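Local coordinates for protein ATP-dependent 6-phosphofructokinase isozyme 2 (Escherichia coli, PDB 3UMO) that phosphorylates D-fructose 6-phosphate to fructose 1,6-bisphosphate with ATP, the first committing step of glycolysis, working as a magnesium-dependent homodimer that also binds potassium, at residues Arg162-Leu172 / Ile181-Glu190. Numbering follows the deposited sequence.
With ATP (adenosine-5'-triphosphate), chain I; ATP (adenosine-5'-triphosphate), chain E.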
loop_
_atom_site.group_PDB
_atom_site.type_symbol
_atom_site.label_atom_id
_atom_site.label_comp_id
_atom_site.label_asym_id
_atom_site.label_seq_id
_atom_site.Cartn_x
_atom_site.Cartn_y
_atom_site.Cartn_z
ATOM N N ARG A 162 -4.442 -41.112 -19.038
ATOM C CA ARG A 162 -3.551 -40.859 -17.913
ATOM C C ARG A 162 -3.771 -39.437 -17.400
ATOM O O ARG A 162 -3.566 -38.470 -18.130
ATOM C CB ARG A 162 -2.094 -41.090 -18.324
ATOM C CG ARG A 162 -1.815 -42.520 -18.809
ATOM C CD ARG A 162 -0.444 -42.634 -19.472
ATOM N NE ARG A 162 0.649 -42.662 -18.505
ATOM C CZ ARG A 162 1.934 -42.528 -18.823
ATOM N NH1 ARG A 162 2.294 -42.345 -20.087
ATOM N NH2 ARG A 162 2.861 -42.570 -17.874
ATOM N N CYS A 163 -4.201 -39.311 -16.147
ATOM C CA CYS A 163 -4.609 -38.008 -15.623
ATOM C C CYS A 163 -3.578 -37.332 -14.724
ATOM O O CYS A 163 -3.010 -37.951 -13.819
ATOM C CB CYS A 163 -5.946 -38.132 -14.887
ATOM S SG CYS A 163 -7.313 -38.615 -15.969
ATOM N N ILE A 164 -3.346 -36.050 -14.995
ATOM C CA ILE A 164 -2.482 -35.213 -14.179
ATOM C C ILE A 164 -3.359 -34.111 -13.603
ATOM O O ILE A 164 -4.180 -33.529 -14.315
ATOM C CB ILE A 164 -1.351 -34.610 -15.035
ATOM C CG1 ILE A 164 -0.435 -35.731 -15.544
ATOM C CG2 ILE A 164 -0.561 -33.567 -14.251
ATOM C CD1 ILE A 164 0.638 -35.253 -16.517
ATOM N N VAL A 165 -3.212 -33.842 -12.310
ATOM C CA VAL A 165 -4.095 -32.888 -11.644
ATOM C C VAL A 165 -3.322 -31.755 -10.979
ATOM O O VAL A 165 -2.348 -31.991 -10.267
ATOM C CB VAL A 165 -4.972 -33.589 -10.580
ATOM C CG1 VAL A 165 -5.853 -32.576 -9.849
ATOM C CG2 VAL A 165 -5.826 -34.688 -11.217
ATOM N N ASP A 166 -3.751 -30.517 -11.229
ATOM C CA ASP A 166 -3.219 -29.357 -10.521
ATOM C C ASP A 166 -4.396 -28.465 -10.148
ATOM O O ASP A 166 -4.974 -27.800 -11.004
ATOM C CB ASP A 166 -2.218 -28.604 -11.399
ATOM C CG ASP A 166 -1.586 -27.417 -10.686
ATOM O OD1 ASP A 166 -0.740 -26.747 -11.315
ATOM O OD2 ASP A 166 -1.929 -27.150 -9.510
ATOM N N SER A 167 -4.773 -28.472 -8.876
ATOM C CA SER A 167 -5.914 -27.682 -8.445
ATOM C C SER A 167 -5.757 -27.330 -6.977
ATOM O O SER A 167 -4.661 -27.414 -6.426
ATOM C CB SER A 167 -7.217 -28.450 -8.683
ATOM O OG SER A 167 -8.345 -27.604 -8.539
ATOM N N SER A 168 -6.843 -26.919 -6.340
ATOM C CA SER A 168 -6.770 -26.567 -4.928
ATOM C C SER A 168 -8.102 -26.788 -4.230
ATOM O O SER A 168 -9.110 -27.103 -4.871
ATOM C CB SER A 168 -6.339 -25.108 -4.751
ATOM O OG SER A 168 -7.311 -24.217 -5.277
ATOM N N GLY A 169 -8.093 -26.617 -2.911
ATOM C CA GLY A 169 -9.294 -26.736 -2.101
ATOM C C GLY A 169 -10.009 -28.062 -2.254
ATOM O O GLY A 169 -9.375 -29.105 -2.447
ATOM N N GLU A 170 -11.335 -28.012 -2.177
ATOM C CA GLU A 170 -12.166 -29.211 -2.241
ATOM C C GLU A 170 -12.068 -29.907 -3.602
ATOM O O GLU A 170 -12.242 -31.123 -3.701
ATOM C CB GLU A 170 -13.626 -28.861 -1.938
ATOM C CG GLU A 170 -13.845 -28.155 -0.611
ATOM C CD GLU A 170 -15.312 -27.874 -0.338
ATOM O OE1 GLU A 170 -15.852 -28.439 0.637
ATOM O OE2 GLU A 170 -15.925 -27.094 -1.097
ATOM N N ALA A 171 -11.786 -29.130 -4.645
ATOM C CA ALA A 171 -11.621 -29.677 -5.987
ATOM C C ALA A 171 -10.428 -30.637 -6.066
ATOM O O ALA A 171 -10.510 -31.686 -6.704
ATOM C CB ALA A 171 -11.475 -28.552 -7.012
ATOM N N LEU A 172 -9.327 -30.282 -5.413
ATOM C CA LEU A 172 -8.139 -31.137 -5.420
ATOM C C LEU A 172 -8.413 -32.451 -4.686
ATOM O O LEU A 172 -8.056 -33.532 -5.160
ATOM C CB LEU A 172 -6.943 -30.407 -4.795
ATOM C CG LEU A 172 -5.621 -31.183 -4.726
ATOM C CD1 LEU A 172 -5.138 -31.581 -6.120
ATOM C CD2 LEU A 172 -4.555 -30.358 -4.011
ATOM N N ILE A 181 -4.153 -41.463 -9.681
ATOM C CA ILE A 181 -3.785 -40.288 -10.457
ATOM C C ILE A 181 -2.316 -40.424 -10.848
ATOM O O ILE A 181 -1.487 -40.780 -10.016
ATOM C CB ILE A 181 -3.965 -39.000 -9.629
ATOM C CG1 ILE A 181 -5.410 -38.861 -9.137
ATOM C CG2 ILE A 181 -3.520 -37.767 -10.414
ATOM C CD1 ILE A 181 -6.451 -38.842 -10.236
ATOM N N GLU A 182 -1.989 -40.143 -12.107
ATOM C CA GLU A 182 -0.612 -40.296 -12.577
ATOM C C GLU A 182 0.346 -39.330 -11.886
ATOM O O GLU A 182 1.467 -39.695 -11.524
ATOM C CB GLU A 182 -0.535 -40.098 -14.093
ATOM C CG GLU A 182 -1.197 -41.205 -14.900
ATOM C CD GLU A 182 -0.328 -42.443 -15.033
ATOM O OE1 GLU A 182 -0.884 -43.561 -15.050
ATOM O OE2 GLU A 182 0.909 -42.294 -15.136
ATOM N N LEU A 183 -0.105 -38.094 -11.709
ATOM C CA LEU A 183 0.733 -37.048 -11.148
ATOM C C LEU A 183 -0.129 -35.939 -10.587
ATOM O O LEU A 183 -1.077 -35.496 -11.231
ATOM C CB LEU A 183 1.641 -36.462 -12.233
ATOM C CG LEU A 183 2.447 -35.207 -11.895
ATOM C CD1 LEU A 183 3.493 -35.500 -10.839
ATOM C CD2 LEU A 183 3.099 -34.633 -13.156
ATOM N N VAL A 184 0.206 -35.481 -9.387
ATOM C CA VAL A 184 -0.436 -34.296 -8.829
ATOM C C VAL A 184 0.655 -33.301 -8.415
ATOM O O VAL A 184 1.702 -33.710 -7.906
ATOM C CB VAL A 184 -1.366 -34.666 -7.635
ATOM C CG1 VAL A 184 -0.574 -35.296 -6.495
ATOM C CG2 VAL A 184 -2.153 -33.443 -7.156
ATOM N N LYS A 185 0.431 -32.011 -8.664
ATOM C CA LYS A 185 1.393 -30.980 -8.263
ATOM C C LYS A 185 0.790 -29.957 -7.303
ATOM O O LYS A 185 0.430 -28.844 -7.702
ATOM C CB LYS A 185 2.040 -30.240 -9.459
ATOM C CG LYS A 185 3.214 -29.327 -8.998
ATOM C CD LYS A 185 3.441 -28.083 -9.854
ATOM C CE LYS A 185 2.329 -27.036 -9.690
ATOM N NZ LYS A 185 2.123 -26.607 -8.273
ATOM N N PRO A 186 0.671 -30.329 -6.025
ATOM C CA PRO A 186 0.276 -29.283 -5.088
ATOM C C PRO A 186 1.465 -28.385 -4.775
ATOM O O PRO A 186 2.605 -28.859 -4.725
ATOM C CB PRO A 186 -0.102 -30.068 -3.831
ATOM C CG PRO A 186 0.768 -31.307 -3.890
ATOM C CD PRO A 186 0.912 -31.628 -5.367
ATOM N N ASN A 187 1.217 -27.099 -4.558
ATOM C CA ASN A 187 2.227 -26.300 -3.859
ATOM C C ASN A 187 2.115 -26.571 -2.363
ATOM O O ASN A 187 1.364 -27.460 -1.949
ATOM C CB ASN A 187 2.154 -24.798 -4.182
ATOM C CG ASN A 187 0.863 -24.143 -3.722
ATOM O OD1 ASN A 187 0.119 -24.676 -2.893
ATOM N ND2 ASN A 187 0.597 -22.955 -4.263
ATOM N N GLN A 188 2.857 -25.830 -1.550
ATOM C CA GLN A 188 2.869 -26.115 -0.114
ATOM C C GLN A 188 1.529 -25.874 0.550
ATOM O O GLN A 188 1.076 -26.682 1.371
ATOM C CB GLN A 188 3.957 -25.314 0.588
ATOM C CG GLN A 188 5.334 -25.780 0.217
ATOM C CD GLN A 188 6.386 -24.778 0.594
ATOM O OE1 GLN A 188 6.700 -23.878 -0.185
ATOM N NE2 GLN A 188 6.927 -24.911 1.803
ATOM N N LYS A 189 0.888 -24.771 0.193
ATOM C CA LYS A 189 -0.408 -24.449 0.773
ATOM C C LYS A 189 -1.452 -25.475 0.345
ATOM O O LYS A 189 -2.263 -25.923 1.156
ATOM C CB LYS A 189 -0.845 -23.035 0.386
ATOM C CG LYS A 189 -0.182 -21.949 1.219
ATOM C CD LYS A 189 -0.865 -20.603 1.042
ATOM C CE LYS A 189 -0.042 -19.494 1.680
ATOM N NZ LYS A 189 -0.693 -18.165 1.536
ATOM N N GLU A 190 -1.416 -25.848 -0.928
ATOM C CA GLU A 190 -2.341 -26.846 -1.463
ATOM C C GLU A 190 -2.134 -28.229 -0.827
ATOM O O GLU A 190 -3.105 -28.951 -0.586
ATOM C CB GLU A 190 -2.246 -26.895 -2.997
ATOM C CG GLU A 190 -2.848 -25.651 -3.681
ATOM C CD GLU A 190 -2.239 -25.347 -5.042
ATOM O OE1 GLU A 190 -1.378 -26.124 -5.508
ATOM O OE2 GLU A 190 -2.623 -24.316 -5.649
HETATM P PG ATP I . -1.350 -19.939 -4.870
HETATM O O1G ATP I . -0.264 -20.613 -5.640
HETATM O O2G ATP I . -2.649 -20.149 -5.652
HETATM O O3G ATP I . -1.474 -20.527 -3.486
HETATM P PB ATP I . 0.129 -17.521 -4.868
HETATM O O1B ATP I . -0.386 -16.018 -4.926
HETATM O O2B ATP I . 1.066 -17.799 -6.051
HETATM O O3B ATP I . -1.195 -18.405 -4.878
HETATM P PA ATP I . 0.734 -16.997 -2.216
HETATM O O1A ATP I . -0.699 -16.530 -2.055
HETATM O O2A ATP I . 1.158 -17.869 -1.024
HETATM O O3A ATP I . 0.883 -17.780 -3.517
HETATM O "O5'" ATP I . 1.675 -15.691 -2.264
HETATM C "C5'" ATP I . 2.649 -15.535 -3.226
HETATM C "C4'" ATP I . 3.347 -14.259 -3.195
HETATM O "O4'" ATP I . 2.379 -13.248 -2.845
HETATM C "C3'" ATP I . 4.319 -14.251 -2.097
HETATM O "O3'" ATP I . 5.562 -14.622 -2.551
HETATM C "C2'" ATP I . 4.317 -12.868 -1.621
HETATM O "O2'" ATP I . 5.194 -12.147 -2.378
HETATM C "C1'" ATP I . 2.937 -12.396 -1.875
HETATM N N9 ATP I . 2.111 -12.400 -0.672
HETATM C C8 ATP I . 1.325 -13.415 -0.270
HETATM N N7 ATP I . 0.715 -13.044 0.880
HETATM C C5 ATP I . 1.110 -11.796 1.204
HETATM C C6 ATP I . 0.811 -10.923 2.258
HETATM N N6 ATP I . -0.143 -11.328 3.348
HETATM N N1 ATP I . 1.398 -9.711 2.280
HETATM C C2 ATP I . 2.255 -9.337 1.310
HETATM N N3 ATP I . 2.554 -10.151 0.290
HETATM C C4 ATP I . 2.009 -11.375 0.210
HETATM P PG ATP E . 1.467 -20.697 -9.376
HETATM O O1G ATP E . 0.300 -21.560 -9.709
HETATM O O2G ATP E . 1.858 -20.041 -10.697
HETATM O O3G ATP E . 1.172 -19.677 -8.331
HETATM P PB ATP E . 2.617 -22.624 -7.800
HETATM O O1B ATP E . 2.331 -21.924 -6.437
HETATM O O2B ATP E . 1.652 -23.783 -8.126
HETATM O O3B ATP E . 2.696 -21.576 -9.000
HETATM P PA ATP E . 5.449 -22.764 -7.297
HETATM O O1A ATP E . 5.327 -21.411 -6.661
HETATM O O2A ATP E . 6.119 -23.803 -6.395
HETATM O O3A ATP E . 4.061 -23.288 -7.757
HETATM O "O5'" ATP E . 6.261 -22.573 -8.673
HETATM C "C5'" ATP E . 6.669 -23.693 -9.382
HETATM C "C4'" ATP E . 8.079 -23.767 -9.760
HETATM O "O4'" ATP E . 8.464 -22.487 -10.309
HETATM C "C3'" ATP E . 8.968 -23.924 -8.598
HETATM O "O3'" ATP E . 9.094 -25.245 -8.226
HETATM C "C2'" ATP E . 10.230 -23.329 -9.071
HETATM O "O2'" ATP E . 10.849 -24.173 -9.954
HETATM C "C1'" ATP E . 9.744 -22.151 -9.825
HETATM N N9 ATP E . 9.668 -20.962 -8.979
HETATM C C8 ATP E . 8.562 -20.476 -8.386
HETATM N N7 ATP E . 8.921 -19.367 -7.693
HETATM C C5 ATP E . 10.244 -19.158 -7.849
HETATM C C6 ATP E . 11.134 -18.185 -7.381
HETATM N N6 ATP E . 10.668 -17.066 -6.495
HETATM N N1 ATP E . 12.427 -18.275 -7.737
HETATM C C2 ATP E . 12.867 -19.270 -8.527
HETATM N N3 ATP E . 12.037 -20.208 -8.990
HETATM C C4 ATP E . 10.731 -20.176 -8.672
HETATM O O HOH W 1 -0.654 -25.523 -8.167
HETATM O O HOH W 2 -3.999 -24.989 -8.107
HETATM O O HOH W 3 -2.408 -28.951 -7.045
HETATM O O HOH W 4 -5.776 -28.160 -1.411
#
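Ile181 lays CG2 across the CG2 branch of Val165, 3.9 Å away. Glu182 then doubles back, its chain bent at chi2 (-80°), and brings OE2 to the guanidinium edge of Arg162 in a weak, forked salt bridge, with NE and NH2 both 3.4 Å from OE2; Lys219 and Arg220 also hold this carboxylate. Leu183 and Val184 pair in parallel with Ile164 and Val165, the Leu183 O taking the Val165 N at 2.9 Å. On the face carrying Val184, its CG2 meets Leu172 CD1 at 3.7 Å, which seats helix 169-175 against the strand in a beta-alpha-beta unit. Past the strand end, Lys185 runs alongside Asp166 and gives NZ to O2B of the ATP of chain E (2.9 Å). Asn187 and Glu190 close a capping box: Asn187 OD1 accepts Glu190 N at 2.8 Å, while Asn187 N meets Glu190 OE1 from above the carboxylate plane. With an alanine here in place of Glu190, Asn187 N would probably lose this acceptor and water 1 its Glu190 partner. The Asp166 and Glu190 carboxylates stand 4.2 Å apart (OD2 to OE1) beside Lys185, an acidic pair consistent with the inferred magnesium-binding role of Glu190.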